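Local coordinates for major Capsid Protein VP1 (Chimpanzee polyomavirus Bob, PDB 6Y9I) that forms the pentameric building block of the polyomavirus outer shell and probably engages glycan receptors on host cells, at residues Cys94-Val99 with Arg279-Thr284. Sequence-based numbering, arbitrary orientation.
Sequences CKTEIV and RYFKVT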
loop_
_atom_site.group_PDB
_atom_site.type_symbol
_atom_site.label_atom_id
_atom_site.label_comp_id
_atom_site.label_asym_id
_atom_site.label_seq_id
_atom_site.Cartn_x
_atom_site.Cartn_y
_atom_site.Cartn_z
ATOM N N CYS A 94 11.178 -2.867 -22.967
ATOM C CA CYS A 94 10.146 -3.875 -23.275
ATOM C C CYS A 94 8.794 -3.455 -22.719
ATOM O O CYS A 94 8.752 -2.734 -21.716
ATOM C CB CYS A 94 10.578 -5.234 -22.757
ATOM S SG CYS A 94 10.673 -5.314 -20.962
ATOM N N LYS A 95 7.731 -3.935 -23.355
ATOM C CA LYS A 95 6.390 -3.929 -22.758
ATOM C C LYS A 95 6.116 -5.367 -22.359
ATOM O O LYS A 95 6.392 -6.275 -23.141
ATOM C CB LYS A 95 5.370 -3.352 -23.730
ATOM C CG LYS A 95 5.542 -1.867 -23.962
ATOM C CD LYS A 95 4.312 -1.246 -24.553
ATOM C CE LYS A 95 4.474 0.231 -24.800
ATOM N NZ LYS A 95 3.317 0.723 -25.588
ATOM N N THR A 96 5.679 -5.568 -21.136
ATOM C CA THR A 96 5.317 -6.921 -20.680
ATOM C C THR A 96 3.953 -6.835 -20.007
ATOM O O THR A 96 3.630 -5.802 -19.388
ATOM C CB THR A 96 6.450 -7.547 -19.857
ATOM O OG1 THR A 96 6.075 -8.899 -19.634
ATOM C CG2 THR A 96 6.687 -6.854 -18.533
ATOM N N GLU A 97 3.173 -7.888 -20.137
ATOM C CA GLU A 97 1.802 -7.898 -19.623
ATOM C C GLU A 97 1.448 -9.308 -19.184
ATOM O O GLU A 97 1.736 -10.255 -19.938
ATOM C CB GLU A 97 0.859 -7.455 -20.731
ATOM C CG GLU A 97 -0.569 -7.477 -20.302
ATOM C CD GLU A 97 -1.076 -6.095 -19.994
ATOM O OE1 GLU A 97 -0.368 -5.370 -19.246
ATOM O OE2 GLU A 97 -2.157 -5.751 -20.537
ATOM N N ILE A 98 0.838 -9.438 -18.007
ATOM C CA ILE A 98 0.147 -10.691 -17.604
ATOM C C ILE A 98 -1.218 -10.715 -18.283
ATOM O O ILE A 98 -2.059 -9.815 -18.024
ATOM C CB ILE A 98 0.022 -10.764 -16.079
ATOM C CG1 ILE A 98 1.385 -10.665 -15.409
ATOM C CG2 ILE A 98 -0.743 -12.000 -15.631
ATOM C CD1 ILE A 98 1.302 -10.222 -13.972
ATOM N N VAL A 99 -1.482 -11.737 -19.075
ATOM C CA VAL A 99 -2.739 -11.794 -19.877
ATOM C C VAL A 99 -3.750 -12.721 -19.215
ATOM O O VAL A 99 -3.349 -13.809 -18.750
ATOM C CB VAL A 99 -2.473 -12.217 -21.336
ATOM C CG1 VAL A 99 -3.769 -12.334 -22.106
ATOM C CG2 VAL A 99 -1.582 -11.198 -22.018
ATOM N N ARG A 279 2.337 -14.673 -19.959
ATOM C CA ARG A 279 3.010 -13.362 -19.991
ATOM C C ARG A 279 3.391 -13.028 -21.447
ATOM O O ARG A 279 4.035 -13.835 -22.165
ATOM C CB ARG A 279 4.231 -13.313 -19.067
ATOM C CG ARG A 279 4.945 -11.966 -19.114
ATOM C CD ARG A 279 6.054 -11.822 -18.095
ATOM N NE ARG A 279 5.555 -11.658 -16.724
ATOM C CZ ARG A 279 5.141 -10.519 -16.204
ATOM N NH1 ARG A 279 5.158 -9.405 -16.922
ATOM N NH2 ARG A 279 4.746 -10.482 -14.943
ATOM N N TYR A 280 2.988 -11.851 -21.885
ATOM C CA TYR A 280 3.399 -11.277 -23.178
ATOM C C TYR A 280 4.662 -10.434 -22.999
ATOM O O TYR A 280 4.773 -9.682 -22.004
ATOM C CB TYR A 280 2.269 -10.411 -23.710
ATOM C CG TYR A 280 2.638 -9.630 -24.931
ATOM C CD1 TYR A 280 2.569 -10.200 -26.195
ATOM C CD2 TYR A 280 3.000 -8.307 -24.810
ATOM C CE1 TYR A 280 2.918 -9.462 -27.312
ATOM C CE2 TYR A 280 3.324 -7.551 -25.918
ATOM C CZ TYR A 280 3.249 -8.130 -27.168
ATOM O OH TYR A 280 3.579 -7.346 -28.213
ATOM N N PHE A 281 5.497 -10.408 -24.034
ATOM C CA PHE A 281 6.701 -9.551 -24.119
ATOM C C PHE A 281 6.750 -8.885 -25.493
ATOM O O PHE A 281 6.569 -9.577 -26.525
ATOM C CB PHE A 281 7.980 -10.380 -24.018
ATOM C CG PHE A 281 8.241 -11.050 -22.699
ATOM C CD1 PHE A 281 7.583 -12.224 -22.363
ATOM C CD2 PHE A 281 9.203 -10.550 -21.827
ATOM C CE1 PHE A 281 7.855 -12.859 -21.166
ATOM C CE2 PHE A 281 9.483 -11.204 -20.632
ATOM C CZ PHE A 281 8.801 -12.347 -20.312
ATOM N N LYS A 282 7.000 -7.588 -25.511
ATOM C CA LYS A 282 7.439 -6.872 -26.729
ATOM C C LYS A 282 8.742 -6.180 -26.370
ATOM O O LYS A 282 8.731 -5.325 -25.460
ATOM C CB LYS A 282 6.385 -5.874 -27.200
ATOM C CG LYS A 282 6.735 -5.116 -28.472
ATOM C CD LYS A 282 5.872 -3.880 -28.707
ATOM C CE LYS A 282 4.419 -4.027 -28.292
ATOM N NZ LYS A 282 3.572 -2.946 -28.849
ATOM N N VAL A 283 9.819 -6.555 -27.042
ATOM C CA VAL A 283 11.171 -6.047 -26.727
ATOM C C VAL A 283 11.635 -5.239 -27.935
ATOM O O VAL A 283 11.561 -5.757 -29.062
ATOM C CB VAL A 283 12.134 -7.211 -26.411
ATOM C CG1 VAL A 283 13.529 -6.697 -26.079
ATOM C CG2 VAL A 283 11.608 -8.082 -25.296
ATOM N N THR A 284 12.088 -4.015 -27.692
ATOM C CA THR A 284 12.673 -3.117 -28.714
ATOM C C THR A 284 14.197 -3.240 -28.642
ATOM O O THR A 284 14.773 -3.132 -27.531
ATOM C CB THR A 284 12.223 -1.667 -28.510
ATOM O OG1 THR A 284 10.799 -1.635 -28.582
ATOM C CG2 THR A 284 12.786 -0.736 -29.556
HETATM O O HOH W 1 1.967 -1.253 -27.945
#
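Strand residues Cys94-Ile98 and Arg279-Thr284 pair antiparallel, their axes 4.6 Å apart at closest, with Lys95-Lys282 and Glu97-Tyr280 as the hydrogen-bonded pairs. In the first, Lys95 N meets Lys282 O at 2.7 Å and Lys282 N returns to Lys95 O; in the second, Tyr280 N gives to Glu97 O. Tyr280 O is gripped twice: Glu97 N and, at 2.8 Å, the hydroxyl OG1 of Thr96 reach it from opposite faces of the carbonyl plane. Thr96 OG1, held anti to its backbone N (chi1 -172°), also accepts from Arg279 NH1 at 2.9 Å, in the guanidinium plane, and lies over the centre of the Phe281 ring. Ile98 CG1 covers one face of that guanidinium, 3.4 Å from Arg279 NH2, which forms a salt bridge with Asp259. Beyond Phe281, Cys94 CB touches Val283 CG2. On the sheet face that carries Lys95, Glu97, Tyr280 and Lys282, a water bonded to Lys282 NZ makes a weak link to Lys95 NZ, which bonds Asn232 O. Tyr280 OH reaches Glu23, and Glu97 bonds Tyr214 of a second subunit. Within the viral jelly-roll, Arg279-Thr284 is flanked by strand 8-26, while strands 131-138 and 252-265 pack against the face bearing Thr96 and Phe281.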